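Local structure of beta-lactamase (Sebaldella termitidis, 6N1N) at residues T22-I27 and E40-I45; E72-D77 and A100-M105; E198-Y203 and R219-S224. The protein probably hydrolyses beta-lactams to substituted beta-amino acids, as expected of a class D serine beta-lactamase linked to antibiotic resistance. All blocks are in the same frame, centred on the assembly; numbering follows the deposited sequence. Where two conformers were deposited one is given.

Contact 1 (T22-I27 and E40-I45)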
ATOM      1  N   THR A  22      -8.990  14.556   8.097  1.00 17.02           N
ATOM      2  CA  THR A  22      -7.959  14.254   9.057  1.00 22.18           C
ATOM      3  C   THR A  22      -7.161  13.079   8.508  1.00 13.42           C
ATOM      4  O   THR A  22      -7.262  12.744   7.316  1.00 16.26           O
ATOM      5  CB  THR A  22      -8.587  14.015  10.441  1.00 20.19           C
ATOM      6  OG1 THR A  22      -9.475  12.888  10.435  1.00 18.34           O
ATOM      7  CG2 THR A  22      -9.356  15.270  10.852  1.00 20.23           C
ATOM      8  N   GLY A  23      -6.402  12.436   9.372  1.00 15.78           N
ATOM      9  CA  GLY A  23      -5.372  11.522   8.922  1.00 18.21           C
ATOM     10  C   GLY A  23      -4.069  12.275   8.751  1.00 17.21           C
ATOM     11  O   GLY A  23      -3.896  13.385   9.269  1.00 14.66           O
ATOM     12  N   SER A  24      -3.164  11.684   7.983  1.00 11.77           N
ATOM     13  CA  SER A  24      -1.820  12.237   7.949  1.00 13.80           C
ATOM     14  C   SER A  24      -1.051  11.707   6.760  1.00 11.47           C
ATOM     15  O   SER A  24      -1.429  10.719   6.108  1.00  8.81           O
ATOM     16  CB  SER A  24      -1.071  11.901   9.232  1.00 12.94           C
ATOM     17  OG  SER A  24      -0.977  10.505   9.384  1.00 15.49           O
ATOM     18  N   VAL A  25       0.084  12.373   6.516  1.00 12.11           N
ATOM     19  CA  VAL A  25       1.113  11.929   5.596  1.00 11.23           C
ATOM     20  C   VAL A  25       2.382  11.711   6.406  1.00 11.73           C
ATOM     21  O   VAL A  25       2.746  12.552   7.233  1.00 10.43           O
ATOM     22  CB  VAL A  25       1.352  12.947   4.473  1.00 12.40           C
ATOM     23  CG1 VAL A  25       1.635  14.302   5.032  1.00 14.69           C
ATOM     24  CG2 VAL A  25       2.517  12.507   3.584  1.00 17.38           C
ATOM     25  N   THR A  26       3.005  10.563   6.201  1.00  7.47           N
ATOM     26  CA  THR A  26       4.272  10.186   6.819  1.00  8.62           C
ATOM     27  C   THR A  26       5.233   9.820   5.700  1.00  8.58           C
ATOM     28  O   THR A  26       4.884   9.046   4.808  1.00  7.78           O
ATOM     29  CB  THR A  26       4.078   8.990   7.782  1.00  9.47           C
ATOM     30  OG1 THR A  26       3.091   9.333   8.758  1.00 12.70           O
ATOM     31  CG2 THR A  26       5.377   8.608   8.482  1.00  9.89           C
ATOM     32  N   ILE A  27       6.462  10.359   5.757  1.00  9.44           N
ATOM     33  CA  ILE A  27       7.481  10.108   4.759  1.00 11.02           C
ATOM     34  C   ILE A  27       8.787   9.792   5.473  1.00 12.42           C
ATOM     35  O   ILE A  27       9.094  10.375   6.519  1.00 12.00           O
ATOM     36  CB  ILE A  27       7.621  11.325   3.823  1.00  9.81           C
ATOM     37  CG1 ILE A  27       6.368  11.496   2.962  1.00 12.81           C
ATOM     38  CG2 ILE A  27       8.849  11.197   2.919  1.00 11.91           C
ATOM     39  CD1 ILE A  27       6.244  12.859   2.346  1.00 12.70           C
ATOM     40  N   GLU A  40       2.521  13.158  13.967  1.00 16.64           N
ATOM     41  CA  GLU A  40       3.249  11.976  14.397  1.00 12.77           C
ATOM     42  C   GLU A  40       2.377  10.985  15.166  1.00 14.44           C
ATOM     43  O   GLU A  40       2.571   9.770  15.041  1.00 15.36           O
ATOM     44  CB  GLU A  40       4.461  12.397  15.241  1.00 15.79           C
ATOM     45  CG  GLU A  40       5.202  11.217  15.814  1.00 27.74           C
ATOM     46  CD  GLU A  40       6.547  11.598  16.383  1.00 34.85           C
ATOM     47  OE1 GLU A  40       6.829  12.814  16.462  1.00 20.72           O
ATOM     48  OE2 GLU A  40       7.310  10.675  16.742  1.00 34.52           O
ATOM     49  N   GLU A  41       1.405  11.458  15.956  1.00 19.62           N
ATOM     50  CA  GLU A  41       0.627  10.493  16.727  1.00 23.95           C
ATOM     51  C   GLU A  41      -0.282   9.658  15.826  1.00 21.02           C
ATOM     52  O   GLU A  41      -0.500   8.475  16.111  1.00 17.80           O
ATOM     53  CB  GLU A  41      -0.172  11.208  17.818  1.00 36.85           C
ATOM     54  CG  GLU A  41       0.713  11.958  18.840  1.00 60.40           C
ATOM     55  CD  GLU A  41       1.956  11.174  19.291  1.00 77.36           C
ATOM     56  OE1 GLU A  41       1.866   9.941  19.483  1.00 80.90           O
ATOM     57  OE2 GLU A  41       3.030  11.797  19.452  1.00 81.77           O
ATOM     58  N   ASP A  42      -0.803  10.235  14.738  1.00 15.46           N
ATOM     59  CA  ASP A  42      -1.641   9.460  13.824  1.00 16.73           C
ATOM     60  C   ASP A  42      -0.848   8.347  13.152  1.00 16.23           C
ATOM     61  O   ASP A  42      -1.408   7.305  12.801  1.00 14.22           O
ATOM     62  CB  ASP A  42      -2.252  10.374  12.755  1.00 17.57           C
ATOM     63  CG  ASP A  42      -3.272   9.671  11.911  1.00 18.63           C
ATOM     64  OD1 ASP A  42      -4.311   9.256  12.487  1.00 22.47           O
ATOM     65  OD2 ASP A  42      -3.051   9.509  10.679  1.00 15.43           O
ATOM     66  N   SER A  43       0.453   8.555  12.964  0.50 11.03           N
ATOM     67  CA  SER A  43       1.305   7.591  12.279  0.50 11.14           C
ATOM     68  C   SER A  43       1.454   6.282  13.046  0.50 10.67           C
ATOM     69  O   SER A  43       1.927   5.294  12.461  0.50 11.40           O
ATOM     70  CB  SER A  43       2.686   8.219  12.044  0.50 14.90           C
ATOM     71  OG  SER A  43       2.552   9.445  11.334  0.50 14.95           O
ATOM     72  N   LYS A  44       1.071   6.254  14.326  1.00 13.50           N
ATOM     73  CA  LYS A  44       1.159   5.055  15.159  1.00 17.28           C
ATOM     74  C   LYS A  44      -0.158   4.281  15.222  1.00 13.30           C
ATOM     75  O   LYS A  44      -0.199   3.187  15.800  1.00 11.59           O
ATOM     76  CB  LYS A  44       1.539   5.399  16.614  1.00 18.23           C
ATOM     77  CG  LYS A  44       2.478   6.578  16.813  1.00 33.22           C
ATOM     78  CD  LYS A  44       3.914   6.278  16.494  1.00 49.27           C
ATOM     79  CE  LYS A  44       4.741   7.548  16.705  1.00 60.71           C
ATOM     80  NZ  LYS A  44       6.190   7.384  16.444  1.00 60.64           N
ATOM     81  N   ILE A  45      -1.222   4.815  14.668  1.00 10.71           N
ATOM     82  CA  ILE A  45      -2.549   4.217  14.792  1.00  9.61           C
ATOM     83  C   ILE A  45      -2.785   3.197  13.681  1.00 12.16           C
ATOM     84  O   ILE A  45      -2.673   3.512  12.489  1.00 12.29           O
ATOM     85  CB  ILE A  45      -3.623   5.316  14.779  1.00 11.55           C
ATOM     86  CG1 ILE A  45      -3.451   6.247  15.996  1.00 13.04           C
ATOM     87  CG2 ILE A  45      -5.002   4.714  14.779  1.00 12.04           C
ATOM     88  CD1 ILE A  45      -4.325   7.476  15.942  1.00 20.63           C
TER
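S24 and D42 meet through one short hydrogen bond, with OG of S24 donating to OD2 of D42 at 2.6 Å. OG of S24 lies between its backbone N and carbonyl carbon (chi1 60°), while CG of D42 is anti to its own N (chi1 -172°), which carries CG toward the strand. OD2 receives the hydroxyl on its anti lone pair, the one directed away from OD1, and it also lies 3.4 Å from CB of S24. The backbone of G23 passes close to the same oxygen, its C lying 3.5 Å from OD2 of D42; the positive phi of G23 (91°) suits a residue without a side chain.

The strand 22-29 is an inner strand of the mixed sheet, between 34-37 and 212-222, and the loop that follows 34-37 turns back across it. S24 and T26 face that loop, whereas V25 points the other way, onto L12 and F16 of helix 11-18. Residues 40-44 form a helix-like turn in which I45 N bonds to D42 O at 3.1 Å.

At the next residue of the turn, OG of S43 lies 2.6 Å from OG1 of T26. This is a hydrogen bond in which either hydroxyl could be the donor. It holds for one of two modelled conformers of S43 and may not be made by the other, which leaves it less certain than the bond between S24 and D42. The S43 hydroxyl is also hydrogen-bonded to N39 O, and D42 OD2 forms a long, weak ion pair with R219.

Contact 2 (E72-D77 and A100-M105)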
ATOM      1  N   GLU A  72       1.168 -15.091 -15.856  1.00 16.23           N
ATOM      2  CA  GLU A  72       0.301 -16.264 -15.837  1.00 15.78           C
ATOM      3  C   GLU A  72      -1.103 -15.854 -15.438  1.00 17.22           C
ATOM      4  O   GLU A  72      -1.324 -15.379 -14.318  1.00 17.74           O
ATOM      5  CB  GLU A  72       0.845 -17.303 -14.869  1.00 15.63           C
ATOM      6  CG  GLU A  72      -0.079 -18.517 -14.669  1.00 24.66           C
ATOM      7  CD  GLU A  72       0.396 -19.429 -13.544  1.00 31.20           C
ATOM      8  OE1 GLU A  72       1.614 -19.634 -13.416  1.00 36.81           O
ATOM      9  OE2 GLU A  72      -0.447 -19.930 -12.772  1.00 40.99           O
ATOM     10  N   ALA A  73      -2.063 -16.056 -16.333  1.00 19.02           N
ATOM     11  CA  ALA A  73      -3.421 -15.631 -16.028  1.00 19.22           C
ATOM     12  C   ALA A  73      -4.091 -16.598 -15.069  1.00 21.01           C
ATOM     13  O   ALA A  73      -3.820 -17.799 -15.055  1.00 21.95           O
ATOM     14  CB  ALA A  73      -4.261 -15.499 -17.292  1.00 19.75           C
HETATM   15  N   MSE A  74      -4.937 -16.040 -14.232  1.00 13.91           N
HETATM   16  CA  MSE A  74      -5.878 -16.788 -13.421  1.00 19.11           C
HETATM   17  C   MSE A  74      -7.240 -16.726 -14.121  1.00 19.01           C
HETATM   18  O   MSE A  74      -7.580 -15.710 -14.719  1.00 17.26           O
HETATM   19  CB  MSE A  74      -5.918 -16.186 -12.030  1.00 22.38           C
HETATM   20  CG  MSE A  74      -6.034 -17.167 -10.950  1.00 37.46           C
HETATM   21 SE   MSE A  74      -6.363 -16.149  -9.337  1.00 35.59          SE
HETATM   22  CE  MSE A  74      -4.527 -16.131  -8.679  1.00 21.38           C
ATOM     23  N   GLU A  75      -8.021 -17.813 -14.057  1.00 18.82           N
ATOM     24  CA  GLU A  75      -9.265 -17.913 -14.806  1.00 22.58           C
ATOM     25  C   GLU A  75     -10.398 -17.157 -14.113  1.00 16.52           C
ATOM     26  O   GLU A  75     -10.680 -17.380 -12.928  1.00 18.96           O
ATOM     27  CB  GLU A  75      -9.657 -19.382 -14.991  1.00 33.22           C
ATOM     28  CG  GLU A  75     -10.984 -19.577 -15.732  1.00 47.95           C
ATOM     29  CD  GLU A  75     -11.403 -21.037 -15.839  1.00 59.94           C
ATOM     30  OE1 GLU A  75     -11.272 -21.779 -14.840  1.00 57.43           O
ATOM     31  OE2 GLU A  75     -11.865 -21.435 -16.930  1.00 60.44           O
ATOM     32  N   TRP A  76     -11.043 -16.280 -14.873  1.00 18.36           N
ATOM     33  CA  TRP A  76     -12.205 -15.526 -14.413  1.00 22.33           C
ATOM     34  C   TRP A  76     -13.421 -16.439 -14.371  1.00 22.74           C
ATOM     35  O   TRP A  76     -13.621 -17.259 -15.265  1.00 24.07           O
ATOM     36  CB  TRP A  76     -12.432 -14.351 -15.366  1.00 20.55           C
ATOM     37  CG  TRP A  76     -13.720 -13.591 -15.215  1.00 20.47           C
ATOM     38  CD1 TRP A  76     -14.219 -13.025 -14.078  1.00 16.82           C
ATOM     39  CD2 TRP A  76     -14.647 -13.276 -16.260  1.00 23.12           C
ATOM     40  NE1 TRP A  76     -15.414 -12.393 -14.350  1.00 17.91           N
ATOM     41  CE2 TRP A  76     -15.693 -12.533 -15.682  1.00 20.95           C
ATOM     42  CE3 TRP A  76     -14.697 -13.560 -17.625  1.00 20.16           C
ATOM     43  CZ2 TRP A  76     -16.772 -12.067 -16.426  1.00 31.62           C
ATOM     44  CZ3 TRP A  76     -15.765 -13.107 -18.354  1.00 28.37           C
ATOM     45  CH2 TRP A  76     -16.791 -12.370 -17.755  1.00 29.74           C
ATOM     46  N   ASP A  77     -14.223 -16.314 -13.310  1.00 17.83           N
ATOM     47  CA  ASP A  77     -15.402 -17.168 -13.172  1.00 15.71           C
ATOM     48  C   ASP A  77     -16.558 -16.752 -14.069  1.00 24.39           C
ATOM     49  O   ASP A  77     -17.627 -17.362 -13.981  1.00 29.78           O
ATOM     50  CB  ASP A  77     -15.853 -17.216 -11.710  1.00 23.02           C
ATOM     51  CG  ASP A  77     -16.084 -15.843 -11.111  1.00 17.55           C
ATOM     52  OD1 ASP A  77     -16.239 -14.877 -11.901  1.00 26.96           O
ATOM     53  OD2 ASP A  77     -16.087 -15.732  -9.860  1.00 20.12           O
ATOM     54  N   ALA A 100      -7.920  -5.837  -8.589  1.00  8.66           N
ATOM     55  CA  ALA A 100      -8.940  -6.871  -8.792  1.00 11.56           C
ATOM     56  C   ALA A 100      -9.014  -7.781  -7.571  1.00 14.06           C
ATOM     57  O   ALA A 100      -8.258  -8.745  -7.440  1.00 11.20           O
ATOM     58  CB  ALA A 100      -8.650  -7.671 -10.055  1.00 11.12           C
ATOM     59  N   LEU A 101      -9.951  -7.476  -6.669  1.00 12.46           N
ATOM     60  CA  LEU A 101     -10.077  -8.244  -5.439  1.00 12.90           C
ATOM     61  C   LEU A 101     -10.274  -9.723  -5.727  1.00 11.20           C
ATOM     62  O   LEU A 101      -9.682 -10.569  -5.052  1.00 12.38           O
ATOM     63  CB  LEU A 101     -11.228  -7.694  -4.593  1.00 16.37           C
ATOM     64  CG  LEU A 101     -11.473  -8.460  -3.289  1.00 18.06           C
ATOM     65  CD1 LEU A 101     -10.298  -8.395  -2.301  1.00 24.93           C
ATOM     66  CD2 LEU A 101     -12.751  -7.940  -2.638  1.00 22.23           C
ATOM     67  N   TRP A 102     -11.073 -10.072  -6.751  1.00 11.05           N
ATOM     68  CA  TRP A 102     -11.381 -11.484  -6.968  1.00 12.51           C
ATOM     69  C   TRP A 102     -10.121 -12.317  -7.188  1.00 15.23           C
ATOM     70  O   TRP A 102     -10.052 -13.472  -6.740  1.00 13.87           O
ATOM     71  CB  TRP A 102     -12.370 -11.674  -8.128  1.00 16.80           C
ATOM     72  CG  TRP A 102     -11.859 -11.496  -9.587  1.00 10.99           C
ATOM     73  CD1 TRP A 102     -12.106 -10.419 -10.405  1.00 12.84           C
ATOM     74  CD2 TRP A 102     -11.089 -12.418 -10.373  1.00 11.04           C
ATOM     75  NE1 TRP A 102     -11.532 -10.615 -11.639  1.00 14.23           N
ATOM     76  CE2 TRP A 102     -10.907 -11.837 -11.647  1.00 11.84           C
ATOM     77  CE3 TRP A 102     -10.547 -13.689 -10.132  1.00 13.51           C
ATOM     78  CZ2 TRP A 102     -10.201 -12.474 -12.664  1.00 12.89           C
ATOM     79  CZ3 TRP A 102      -9.844 -14.307 -11.134  1.00 14.18           C
ATOM     80  CH2 TRP A 102      -9.665 -13.703 -12.382  1.00 14.14           C
ATOM     81  N   PHE A 103      -9.112 -11.752  -7.857  1.00 11.46           N
ATOM     82  CA  PHE A 103      -7.886 -12.473  -8.147  1.00 11.44           C
ATOM     83  C   PHE A 103      -7.132 -12.783  -6.865  1.00 12.26           C
ATOM     84  O   PHE A 103      -6.668 -13.917  -6.667  1.00 11.40           O
ATOM     85  CB  PHE A 103      -7.050 -11.637  -9.119  1.00 12.05           C
ATOM     86  CG  PHE A 103      -5.656 -12.157  -9.414  1.00 12.58           C
ATOM     87  CD1 PHE A 103      -5.361 -12.710 -10.656  1.00 13.92           C
ATOM     88  CD2 PHE A 103      -4.615 -11.997  -8.500  1.00 10.18           C
ATOM     89  CE1 PHE A 103      -4.083 -13.126 -10.966  1.00 15.22           C
ATOM     90  CE2 PHE A 103      -3.320 -12.438  -8.805  1.00 13.13           C
ATOM     91  CZ  PHE A 103      -3.067 -12.995 -10.028  1.00 14.28           C
ATOM     92  N   TYR A 104      -7.046 -11.808  -5.961  1.00 10.27           N
ATOM     93  CA  TYR A 104      -6.357 -12.039  -4.696  1.00 11.34           C
ATOM     94  C   TYR A 104      -7.147 -12.951  -3.767  1.00 12.80           C
ATOM     95  O   TYR A 104      -6.554 -13.781  -3.072  1.00 12.57           O
ATOM     96  CB  TYR A 104      -6.017 -10.696  -4.065  1.00 12.17           C
ATOM     97  CG  TYR A 104      -4.885 -10.027  -4.815  1.00 11.72           C
ATOM     98  CD1 TYR A 104      -3.561 -10.321  -4.525  1.00  8.47           C
ATOM     99  CD2 TYR A 104      -5.142  -9.119  -5.839  1.00 10.98           C
ATOM    100  CE1 TYR A 104      -2.497  -9.718  -5.233  1.00  8.60           C
ATOM    101  CE2 TYR A 104      -4.108  -8.511  -6.541  1.00 14.26           C
ATOM    102  CZ  TYR A 104      -2.784  -8.809  -6.233  1.00  8.39           C
ATOM    103  OH  TYR A 104      -1.763  -8.195  -6.943  1.00 10.98           O
HETATM  104  N   MSE A 105      -8.473 -12.815  -3.730  0.50 13.30           N
HETATM  105  CA  MSE A 105      -9.312 -13.743  -2.955  0.50 13.32           C
HETATM  106  C   MSE A 105      -9.159 -15.184  -3.452  0.50 13.34           C
HETATM  107  O   MSE A 105      -9.055 -16.120  -2.653  0.50 14.59           O
HETATM  108  CB  MSE A 105     -10.780 -13.317  -3.013  0.50 15.44           C
HETATM  109  CG  MSE A 105     -11.032 -11.962  -2.384  0.50 21.04           C
HETATM  110 SE   MSE A 105     -12.944 -11.502  -2.350  0.50 46.02          SE
HETATM  111  CE  MSE A 105     -13.332 -11.453  -4.232  0.50 28.33           C
TER
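M74, a selenomethionine, lays its end over F103. Its chain runs out from CB, which is 3.7 Å from CE1 of F103, and then bends at the last torsion (chi3 -98°), which sets CE above the middle of the ring. CE lies 3.7 Å from the centroid of the F103 ring and only 11° off the ring normal, so its contact is a CH-pi interaction over the face. SE, 4.1 Å from that centroid, is also over the face and makes a Met-aromatic contact. A second and more oblique one involves W102, where SE of M74 is 4.3 Å from CZ3. The backbone of M74 contributes as well: its O approaches the edge of the W102 indole, in the ring plane, at 3.7 Å from CH2 of W102.

The connection between helices 56-63 and 92-98 passes here in extended form along the first turn of helix 101-108, which has A100 at its N-cap position. M74 pairs with L90 through the backbone, so the connection is also tied to the residues just before helix 92-98. F103 reaches L92 and A95 of that helix and F61 of helix 56-63, which places it where three helices and the loop converge.

At E75 only the backbone takes part, with O 3.7 Å from CZ3 of W102. W76 follows, and its CB packs 4.0 Å from CZ2 of W102. The five-membered rings of W76 and W102 are 5.7 Å apart between centroids with planes at 44°, an oblique pairing. CD1 of W76 lies above one face of the W102 indole, toward the rim, and CB of F103 above the opposite face. The indole nitrogens bond to backbone oxygens beyond both segments, W76 NE1 to I79 O and W102 NE1 to W86 O.

Contact 3 (E198-Y203 and R219-S224)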
ATOM      1  N   GLU A 198     -15.865   6.208   9.900  1.00 15.74           N
ATOM      2  CA  GLU A 198     -14.706   6.827   9.286  1.00 12.49           C
ATOM      3  C   GLU A 198     -14.281   6.055   8.043  1.00 16.70           C
ATOM      4  O   GLU A 198     -13.929   4.873   8.127  1.00 15.26           O
ATOM      5  CB  GLU A 198     -13.562   6.900  10.292  1.00 20.90           C
ATOM      6  CG  GLU A 198     -13.903   7.751  11.507  1.00 22.52           C
ATOM      7  CD  GLU A 198     -12.744   7.893  12.438  1.00 29.18           C
ATOM      8  OE1 GLU A 198     -12.228   6.860  12.923  1.00 28.78           O
ATOM      9  OE2 GLU A 198     -12.336   9.041  12.669  1.00 27.54           O
ATOM     10  N   ASN A 199     -14.301   6.732   6.896  1.00 14.52           N
ATOM     11  CA  ASN A 199     -13.703   6.188   5.682  1.00 14.26           C
ATOM     12  C   ASN A 199     -12.188   6.358   5.743  1.00 12.87           C
ATOM     13  O   ASN A 199     -11.691   7.419   6.113  1.00 13.95           O
ATOM     14  CB  ASN A 199     -14.244   6.902   4.451  1.00 13.11           C
ATOM     15  CG  ASN A 199     -15.744   6.719   4.285  1.00 16.99           C
ATOM     16  OD1 ASN A 199     -16.242   5.616   4.344  1.00 19.66           O
ATOM     17  ND2 ASN A 199     -16.456   7.813   4.065  1.00 22.54           N
ATOM     18  N   ILE A 200     -11.474   5.303   5.364  1.00 11.50           N
ATOM     19  CA  ILE A 200     -10.027   5.209   5.456  1.00 13.02           C
ATOM     20  C   ILE A 200      -9.487   5.096   4.027  1.00 13.33           C
ATOM     21  O   ILE A 200      -9.810   4.142   3.317  1.00 16.66           O
ATOM     22  CB  ILE A 200      -9.584   3.991   6.292  1.00 15.85           C
ATOM     23  CG1 ILE A 200     -10.333   3.890   7.627  1.00 16.88           C
ATOM     24  CG2 ILE A 200      -8.048   3.995   6.470  1.00 15.97           C
ATOM     25  CD1 ILE A 200     -10.194   5.054   8.496  1.00 26.77           C
ATOM     26  N   ILE A 201      -8.658   6.054   3.620  1.00 12.50           N
ATOM     27  CA  ILE A 201      -8.133   6.092   2.265  1.00 11.39           C
ATOM     28  C   ILE A 201      -6.612   6.151   2.348  1.00  9.42           C
ATOM     29  O   ILE A 201      -6.045   7.162   2.781  1.00 10.12           O
ATOM     30  CB  ILE A 201      -8.699   7.273   1.456  1.00 10.73           C
ATOM     31  CG1 ILE A 201     -10.244   7.156   1.413  1.00 16.20           C
ATOM     32  CG2 ILE A 201      -8.085   7.310   0.086  1.00 15.02           C
ATOM     33  CD1 ILE A 201     -10.932   8.378   0.805  1.00 24.08           C
ATOM     34  N   TRP A 202      -5.961   5.077   1.899  1.00  8.27           N
ATOM     35  CA  TRP A 202      -4.522   4.948   1.869  1.00  8.76           C
ATOM     36  C   TRP A 202      -3.937   5.240   0.485  1.00  9.15           C
ATOM     37  O   TRP A 202      -4.511   4.913  -0.544  1.00 10.68           O
ATOM     38  CB  TRP A 202      -4.090   3.523   2.180  1.00  7.26           C
ATOM     39  CG  TRP A 202      -4.352   2.894   3.492  1.00  7.36           C
ATOM     40  CD1 TRP A 202      -5.405   2.094   3.835  1.00 10.73           C
ATOM     41  CD2 TRP A 202      -3.440   2.842   4.580  1.00  6.69           C
ATOM     42  NE1 TRP A 202      -5.224   1.602   5.110  1.00  8.94           N
ATOM     43  CE2 TRP A 202      -4.013   2.039   5.577  1.00  7.09           C
ATOM     44  CE3 TRP A 202      -2.199   3.423   4.818  1.00  7.75           C
ATOM     45  CZ2 TRP A 202      -3.389   1.824   6.802  1.00  8.35           C
ATOM     46  CZ3 TRP A 202      -1.592   3.209   6.025  1.00 14.10           C
ATOM     47  CH2 TRP A 202      -2.168   2.394   6.989  1.00 10.25           C
ATOM     48  N   TYR A 203      -2.706   5.739   0.505  1.00  9.41           N
ATOM     49  CA  TYR A 203      -1.790   5.651  -0.629  1.00  9.68           C
ATOM     50  C   TYR A 203      -0.398   5.440  -0.027  1.00 11.37           C
ATOM     51  O   TYR A 203       0.107   6.300   0.716  1.00  8.41           O
ATOM     52  CB  TYR A 203      -1.881   6.909  -1.498  1.00 10.62           C
ATOM     53  CG  TYR A 203      -1.169   6.795  -2.822  1.00 11.80           C
ATOM     54  CD1 TYR A 203      -1.450   5.760  -3.703  1.00 22.65           C
ATOM     55  CD2 TYR A 203      -0.210   7.720  -3.187  1.00 11.14           C
ATOM     56  CE1 TYR A 203      -0.774   5.649  -4.912  1.00 28.96           C
ATOM     57  CE2 TYR A 203       0.432   7.629  -4.417  1.00 11.06           C
ATOM     58  CZ  TYR A 203       0.161   6.599  -5.253  1.00 26.59           C
ATOM     59  OH  TYR A 203       0.841   6.524  -6.447  1.00 28.91           O
ATOM     60  N   ARG A 219      -2.641   8.513   4.691  1.00 11.08           N
ATOM     61  CA  ARG A 219      -3.869   7.867   5.125  1.00 11.67           C
ATOM     62  C   ARG A 219      -4.862   8.944   5.511  1.00 13.81           C
ATOM     63  O   ARG A 219      -4.724   9.602   6.555  1.00 14.62           O
ATOM     64  CB  ARG A 219      -3.638   6.892   6.265  1.00  9.42           C
ATOM     65  CG  ARG A 219      -4.878   6.075   6.522  1.00 17.19           C
ATOM     66  CD  ARG A 219      -4.709   5.089   7.641  1.00 16.62           C
ATOM     67  NE  ARG A 219      -4.362   5.707   8.917  1.00 13.03           N
ATOM     68  CZ  ARG A 219      -3.887   5.032   9.962  1.00 18.87           C
ATOM     69  NH1 ARG A 219      -3.690   3.701   9.906  1.00 14.60           N
ATOM     70  NH2 ARG A 219      -3.593   5.698  11.068  1.00 17.63           N
ATOM     71  N   ILE A 220      -5.877   9.071   4.685  1.00 14.70           N
ATOM     72  CA  ILE A 220      -6.923  10.060   4.832  1.00  9.93           C
ATOM     73  C   ILE A 220      -8.044   9.453   5.645  1.00 11.57           C
ATOM     74  O   ILE A 220      -8.453   8.306   5.402  1.00 13.95           O
ATOM     75  CB  ILE A 220      -7.434  10.495   3.447  1.00 11.38           C
ATOM     76  CG1 ILE A 220      -6.295  11.190   2.695  1.00 14.07           C
ATOM     77  CG2 ILE A 220      -8.686  11.363   3.552  1.00 18.59           C
ATOM     78  CD1 ILE A 220      -6.566  11.336   1.224  1.00 19.52           C
ATOM     79  N   ILE A 221      -8.535  10.216   6.614  1.00 13.49           N
ATOM     80  CA  ILE A 221      -9.728   9.868   7.365  1.00 13.38           C
ATOM     81  C   ILE A 221     -10.808  10.849   6.944  1.00 17.71           C
ATOM     82  O   ILE A 221     -10.597  12.063   6.980  1.00 16.44           O
ATOM     83  CB  ILE A 221      -9.501   9.932   8.884  1.00 14.62           C
ATOM     84  CG1 ILE A 221      -8.301   9.083   9.290  1.00 20.74           C
ATOM     85  CG2 ILE A 221     -10.778   9.523   9.621  1.00 19.35           C
ATOM     86  CD1 ILE A 221      -8.438   7.616   8.953  1.00 23.12           C
ATOM     87  N   ASN A 222     -11.941  10.326   6.521  1.00 17.59           N
ATOM     88  CA  ASN A 222     -13.007  11.157   6.002  1.00 17.27           C
ATOM     89  C   ASN A 222     -14.316  10.654   6.569  1.00 18.41           C
ATOM     90  O   ASN A 222     -14.654   9.480   6.398  1.00 16.80           O
ATOM     91  CB  ASN A 222     -13.043  11.112   4.483  1.00 16.80           C
ATOM     92  CG  ASN A 222     -14.241  11.800   3.933  1.00 19.28           C
ATOM     93  OD1 ASN A 222     -14.558  12.938   4.333  1.00 19.02           O
ATOM     94  ND2 ASN A 222     -14.940  11.132   3.027  1.00 19.04           N
ATOM     95  N   ALA A 223     -15.048  11.547   7.228  1.00 27.73           N
ATOM     96  CA  ALA A 223     -16.388  11.251   7.703  1.00 32.28           C
ATOM     97  C   ALA A 223     -17.474  11.624   6.700  1.00 23.98           C
ATOM     98  O   ALA A 223     -18.614  11.167   6.852  1.00 28.72           O
ATOM     99  CB  ALA A 223     -16.638  11.984   9.021  1.00 38.71           C
ATOM    100  N   SER A 224     -17.156  12.423   5.680  1.00 21.83           N
ATOM    101  CA  SER A 224     -18.173  12.932   4.764  1.00 23.87           C
ATOM    102  C   SER A 224     -18.426  11.956   3.616  1.00 17.16           C
ATOM    103  O   SER A 224     -17.584  11.771   2.733  1.00 20.63           O
ATOM    104  CB  SER A 224     -17.776  14.290   4.196  1.00 22.90           C
ATOM    105  OG  SER A 224     -18.628  14.621   3.119  1.00 23.35           O
TER
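The beta hairpin 198-209/212-222 is part of the central sheet of the serine beta-lactamase fold, and this contact lies at its open end, where the two strands run antiparallel. Two hydrogen-bonded pairs hold the backbones. N199 N bonds to N222 O at 2.8 Å, with the return bond from N222 N to N199 O, and I220 N bonds to I201 O at 2.7 Å, nearly straight, with I201 N donating back to I220 O. On one face N199 and N222 lie side by side. N199 OD1 is bonded by R194, N222 ND2 donates to S224 O at 2.7 Å, and N222 OD1 accepts from S224 N at 3.0 Å, an Asx turn.

On the other face R219 lies alongside W202. CG of R219 is anti to N (chi1 -170°), and CD sits 3.6 Å from the centroid of the indole six-membered ring, a CH-pi contact over the face, while CG2 of I200 meets the same CD at 3.7 Å. The bend at chi3 (59°) turns NE, and the guanidinium plane lies 65° from the ring.

R219 NH2 bonds to I45 O. W202 also pairs through its backbone with G191, in the KTG motif of serine beta-lactamase active sites, on strand 184-195. The indole is thus held at NE1 by L48 O and packed over one face by the methylene CD of R219, which would limit its rotation.

Contacts 1 and 3 adjoin, with centres 12 Å apart, because strands 22-29 and 212-222 are neighbours in one sheet. R219 joins them: its N is 2.9 Å from S24 O, and its NH2 is 2.8 Å from I45 O, both probable hydrogen bonds. Contact 2 belongs to the helical part, on the opposite side of the chain's centre from contact 1; their centres are 33 Å apart, and its nearest atoms are about 13 Å from those of contact 3. The predicted acyl-ester serine, S51, lies near contacts 3 and 2: its side chain is about 8 Å from that of W202 and about 11 Å from that of F103. Contact 1 lies away from it.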